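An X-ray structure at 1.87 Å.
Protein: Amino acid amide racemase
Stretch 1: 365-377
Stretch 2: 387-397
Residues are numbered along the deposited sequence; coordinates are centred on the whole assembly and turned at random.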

# COMPACT_ATOMS: atom_id res chain seq x y z
N GLU C 365 19.29 -27.23 18.47
CA GLU C 365 19.82 -25.90 18.54
C GLU C 365 19.92 -25.33 17.10
O GLU C 365 20.51 -25.97 16.22
CB GLU C 365 21.19 -25.89 19.22
CG GLU C 365 21.77 -24.51 19.48
CD GLU C 365 20.98 -23.68 20.51
OE1 GLU C 365 20.01 -24.20 21.15
OE2 GLU C 365 21.31 -22.48 20.67
N PRO C 366 19.37 -24.13 16.87
CA PRO C 366 19.39 -23.54 15.53
C PRO C 366 20.80 -23.34 15.00
O PRO C 366 21.65 -22.96 15.75
CB PRO C 366 18.76 -22.15 15.73
CG PRO C 366 18.20 -22.13 17.13
CD PRO C 366 18.56 -23.38 17.84
N ALA C 367 21.03 -23.52 13.71
CA ALA C 367 22.36 -23.20 13.16
C ALA C 367 22.58 -21.73 13.31
O ALA C 367 21.60 -20.96 13.33
CB ALA C 367 22.50 -23.61 11.72
N PRO C 368 23.85 -21.32 13.41
CA PRO C 368 24.09 -19.90 13.55
C PRO C 368 23.73 -19.20 12.23
O PRO C 368 23.84 -19.82 11.16
CB PRO C 368 25.59 -19.80 13.89
CG PRO C 368 26.19 -21.13 13.65
CD PRO C 368 25.08 -22.13 13.47
N VAL C 369 23.26 -17.96 12.34
CA VAL C 369 22.76 -17.19 11.20
C VAL C 369 23.84 -16.96 10.14
O VAL C 369 23.52 -16.88 8.95
CB VAL C 369 22.15 -15.83 11.66
CG1 VAL C 369 23.19 -14.95 12.33
CG2 VAL C 369 21.53 -15.07 10.48
N THR C 370 25.09 -16.88 10.56
CA THR C 370 26.18 -16.75 9.59
C THR C 370 26.29 -17.97 8.63
O THR C 370 26.53 -17.82 7.41
CB THR C 370 27.54 -16.42 10.27
OG1 THR C 370 28.57 -16.49 9.29
CG2 THR C 370 27.87 -17.39 11.34
N THR C 371 26.08 -19.18 9.16
CA THR C 371 26.03 -20.38 8.35
C THR C 371 24.85 -20.33 7.38
O THR C 371 25.02 -20.56 6.19
CB THR C 371 25.91 -21.62 9.25
OG1 THR C 371 27.05 -21.65 10.10
CG2 THR C 371 25.84 -22.93 8.45
N THR C 372 23.67 -19.99 7.88
CA THR C 372 22.48 -19.89 7.04
C THR C 372 22.66 -18.84 5.92
O THR C 372 22.37 -19.11 4.76
CB THR C 372 21.28 -19.56 7.93
OG1 THR C 372 21.22 -20.55 8.99
CG2 THR C 372 19.96 -19.53 7.15
N ALA C 373 23.20 -17.68 6.25
CA ALA C 373 23.50 -16.65 5.22
C ALA C 373 24.50 -17.13 4.16
O ALA C 373 24.36 -16.80 2.99
CB ALA C 373 23.99 -15.35 5.86
N LYS C 374 25.48 -17.93 4.56
CA LYS C 374 26.46 -18.47 3.64
C LYS C 374 25.83 -19.45 2.70
O LYS C 374 26.21 -19.52 1.54
CB LYS C 374 27.61 -19.16 4.39
CG LYS C 374 28.58 -18.19 4.99
CD LYS C 374 29.71 -18.91 5.68
CE LYS C 374 30.63 -17.91 6.34
NZ LYS C 374 31.85 -18.56 6.89
N ILE C 375 24.88 -20.24 3.20
CA ILE C 375 24.17 -21.17 2.32
C ILE C 375 23.38 -20.41 1.22
O ILE C 375 23.40 -20.80 0.04
CB ILE C 375 23.26 -22.11 3.13
CG1 ILE C 375 24.13 -23.04 4.00
CG2 ILE C 375 22.36 -22.91 2.21
CD1 ILE C 375 23.37 -23.74 5.09
N ILE C 376 22.70 -19.33 1.59
CA ILE C 376 21.98 -18.49 0.59
C ILE C 376 22.96 -17.87 -0.43
O ILE C 376 22.69 -17.83 -1.63
CB ILE C 376 21.24 -17.30 1.26
CG1 ILE C 376 20.29 -17.75 2.37
CG2 ILE C 376 20.47 -16.53 0.22
CD1 ILE C 376 19.19 -18.67 1.93
N TYR C 377 24.06 -17.33 0.08
CA TYR C 377 25.06 -16.70 -0.79
C TYR C 377 25.67 -17.70 -1.77
O TYR C 377 25.83 -17.43 -2.97
CB TYR C 377 26.17 -16.09 0.04
CG TYR C 377 27.23 -15.50 -0.81
CD1 TYR C 377 27.12 -14.21 -1.28
CD2 TYR C 377 28.37 -16.22 -1.13
CE1 TYR C 377 28.10 -13.64 -2.06
CE2 TYR C 377 29.37 -15.66 -1.91
CZ TYR C 377 29.22 -14.37 -2.38
OH TYR C 377 30.19 -13.82 -3.16
N THR C 387 15.84 -17.61 0.45
CA THR C 387 15.95 -16.76 1.65
C THR C 387 15.93 -17.61 2.89
O THR C 387 15.83 -18.82 2.80
CB THR C 387 14.79 -15.76 1.72
OG1 THR C 387 13.55 -16.47 1.84
CG2 THR C 387 14.75 -14.91 0.47
N TYR C 388 16.02 -16.98 4.06
CA TYR C 388 15.67 -17.68 5.29
C TYR C 388 14.69 -16.91 6.18
O TYR C 388 14.56 -15.68 6.11
CB TYR C 388 16.90 -18.02 6.11
CG TYR C 388 17.76 -16.85 6.48
CD1 TYR C 388 17.49 -16.05 7.58
CD2 TYR C 388 18.87 -16.55 5.71
CE1 TYR C 388 18.32 -14.99 7.92
CE2 TYR C 388 19.70 -15.51 6.03
CZ TYR C 388 19.43 -14.73 7.13
OH TYR C 388 20.31 -13.70 7.38
N VAL C 389 14.01 -17.67 7.01
CA VAL C 389 13.04 -17.13 7.94
C VAL C 389 13.27 -17.75 9.29
O VAL C 389 14.27 -18.44 9.50
CB VAL C 389 11.60 -17.38 7.43
CG1 VAL C 389 11.41 -16.64 6.11
CG2 VAL C 389 11.29 -18.87 7.30
N GLY C 390 12.39 -17.42 10.23
CA GLY C 390 12.33 -18.14 11.51
C GLY C 390 12.70 -17.26 12.68
O GLY C 390 13.48 -16.34 12.56
N LEU C 391 12.16 -17.56 13.84
CA LEU C 391 12.50 -16.79 15.04
C LEU C 391 14.00 -16.93 15.39
O LEU C 391 14.51 -16.09 16.11
CB LEU C 391 11.63 -17.23 16.22
CG LEU C 391 10.11 -17.07 16.00
CD1 LEU C 391 9.29 -17.62 17.15
CD2 LEU C 391 9.71 -15.63 15.72
N ASN C 392 14.68 -17.97 14.87
CA ASN C 392 16.12 -18.13 15.08
C ASN C 392 16.97 -17.92 13.82
O ASN C 392 18.14 -18.24 13.81
CB ASN C 392 16.36 -19.50 15.71
CG ASN C 392 15.66 -19.64 17.06
OD1 ASN C 392 16.07 -19.02 18.02
ND2 ASN C 392 14.60 -20.44 17.13
N ALA C 393 16.39 -17.35 12.75
CA ALA C 393 17.17 -17.02 11.56
C ALA C 393 17.89 -18.24 10.91
O ALA C 393 19.03 -18.11 10.42
CB ALA C 393 18.18 -15.94 11.88
N ASN C 394 17.23 -19.39 10.94
CA ASN C 394 17.85 -20.66 10.57
C ASN C 394 16.98 -21.56 9.67
O ASN C 394 17.32 -22.72 9.48
CB ASN C 394 18.16 -21.39 11.86
CG ASN C 394 16.92 -21.90 12.52
OD1 ASN C 394 16.00 -21.11 12.80
ND2 ASN C 394 16.86 -23.22 12.76
N VAL C 395 15.84 -21.07 9.18
CA VAL C 395 14.96 -21.87 8.33
C VAL C 395 15.08 -21.34 6.89
O VAL C 395 14.64 -20.21 6.61
CB VAL C 395 13.46 -21.79 8.75
CG1 VAL C 395 12.63 -22.77 7.95
CG2 VAL C 395 13.24 -22.09 10.21
N LEU C 396 15.66 -22.14 5.99
CA LEU C 396 15.68 -21.83 4.58
C LEU C 396 14.24 -21.85 4.12
O LEU C 396 13.49 -22.78 4.43
CB LEU C 396 16.49 -22.85 3.79
CG LEU C 396 17.95 -23.06 4.19
CD1 LEU C 396 18.57 -24.05 3.25
CD2 LEU C 396 18.71 -21.77 4.25
N GLU C 397 13.86 -20.81 3.38
CA GLU C 397 12.51 -20.67 2.81
C GLU C 397 12.51 -20.91 1.29
O GLU C 397 13.33 -20.33 0.55
CB GLU C 397 11.97 -19.25 3.08
CG GLU C 397 10.67 -18.98 2.33
CD GLU C 397 9.96 -17.72 2.78
OE1 GLU C 397 10.05 -16.69 2.11
OE2 GLU C 397 9.28 -17.78 3.80

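No hydrogen bond crosses between the two stretches; the contact is one of shape, and it buries 564 Å² summed over both sides. Stretch 2 is a hairpin. Its strands are paired by Val-389 N to Val-395 O (2.6 Å) and Glu-397 N to Thr-387 O (2.9 Å), and a type I turn from Gly-390 to Ala-393 joins them. Helix 369-377 lies over this hairpin, its axis 25° from that of strand 395-397 and 151° from that of strand 387-389, so it runs roughly along both strands, with closest axial approaches of 9.6 and 8.6 Å. That spacing leaves room for one layer of side chains.

The central bump on the helix is Thr-372, whose CA-to-CB bond points toward the hairpin. With chi1 at -53° (m), its methyl CG2 fits between two side chains of the hairpin, 3.5 Å from Tyr-388 CD2 and 3.9 Å from Leu-396 CD2. Its hydroxyl OG1 is 3.7 Å from Asn-394 CA and makes a weak hydrogen bond to Pro-368 O (3.5 Å) at the start of the helix. Threonine suits the place because a methyl fills the gap while the hydroxyl keeps a polar partner within its own stretch.

One turn later, Ile-376 continues the ridge. Its chi angles (m, m) carry CD1 to 3.5 Å from Thr-387 O and 3.9 Å from Leu-396 CD2, while CG1 meets the Tyr-388 ring at its edge, 3.8 Å from CD2. Leu-396 starts sideways, but its end comes nearer the helix and meets three helical residues: CD2 is the nearer branch to Thr-372 and Ile-376, and both branches lie near Ile-375 CG2, CD1 at 4.1 Å and CD2 at 4.3 Å.

Tyr-388, chi1 57° (p), lays its ring across the helix, roughly perpendicular to the helix axis. Ala-373 is small enough for the ring to come close to the backbone, with Ala-373 CA 4.0 Å from Tyr-388 CE2. Farther out, Val-369 CG2 approaches Tyr-388 OH at 3.6 Å and also packs against Ala-393 CB at 3.7 Å, so one methyl bridges the end of the ring and the turn.

Before the helix, Pro-366 presents its ring to the two asparagines: CG is 3.5 Å from Asn-392 CB, and CB is 3.7 Å from Asn-394 ND2, whose hydrogen bond is made elsewhere in the structure. Ala-367 O lies 3.8 Å from Asn-394 CB. The proline ring packs on Asn-392 and Asn-394 through its carbons, and the fit runs from the extended lead-in to the last turns of the helical segment.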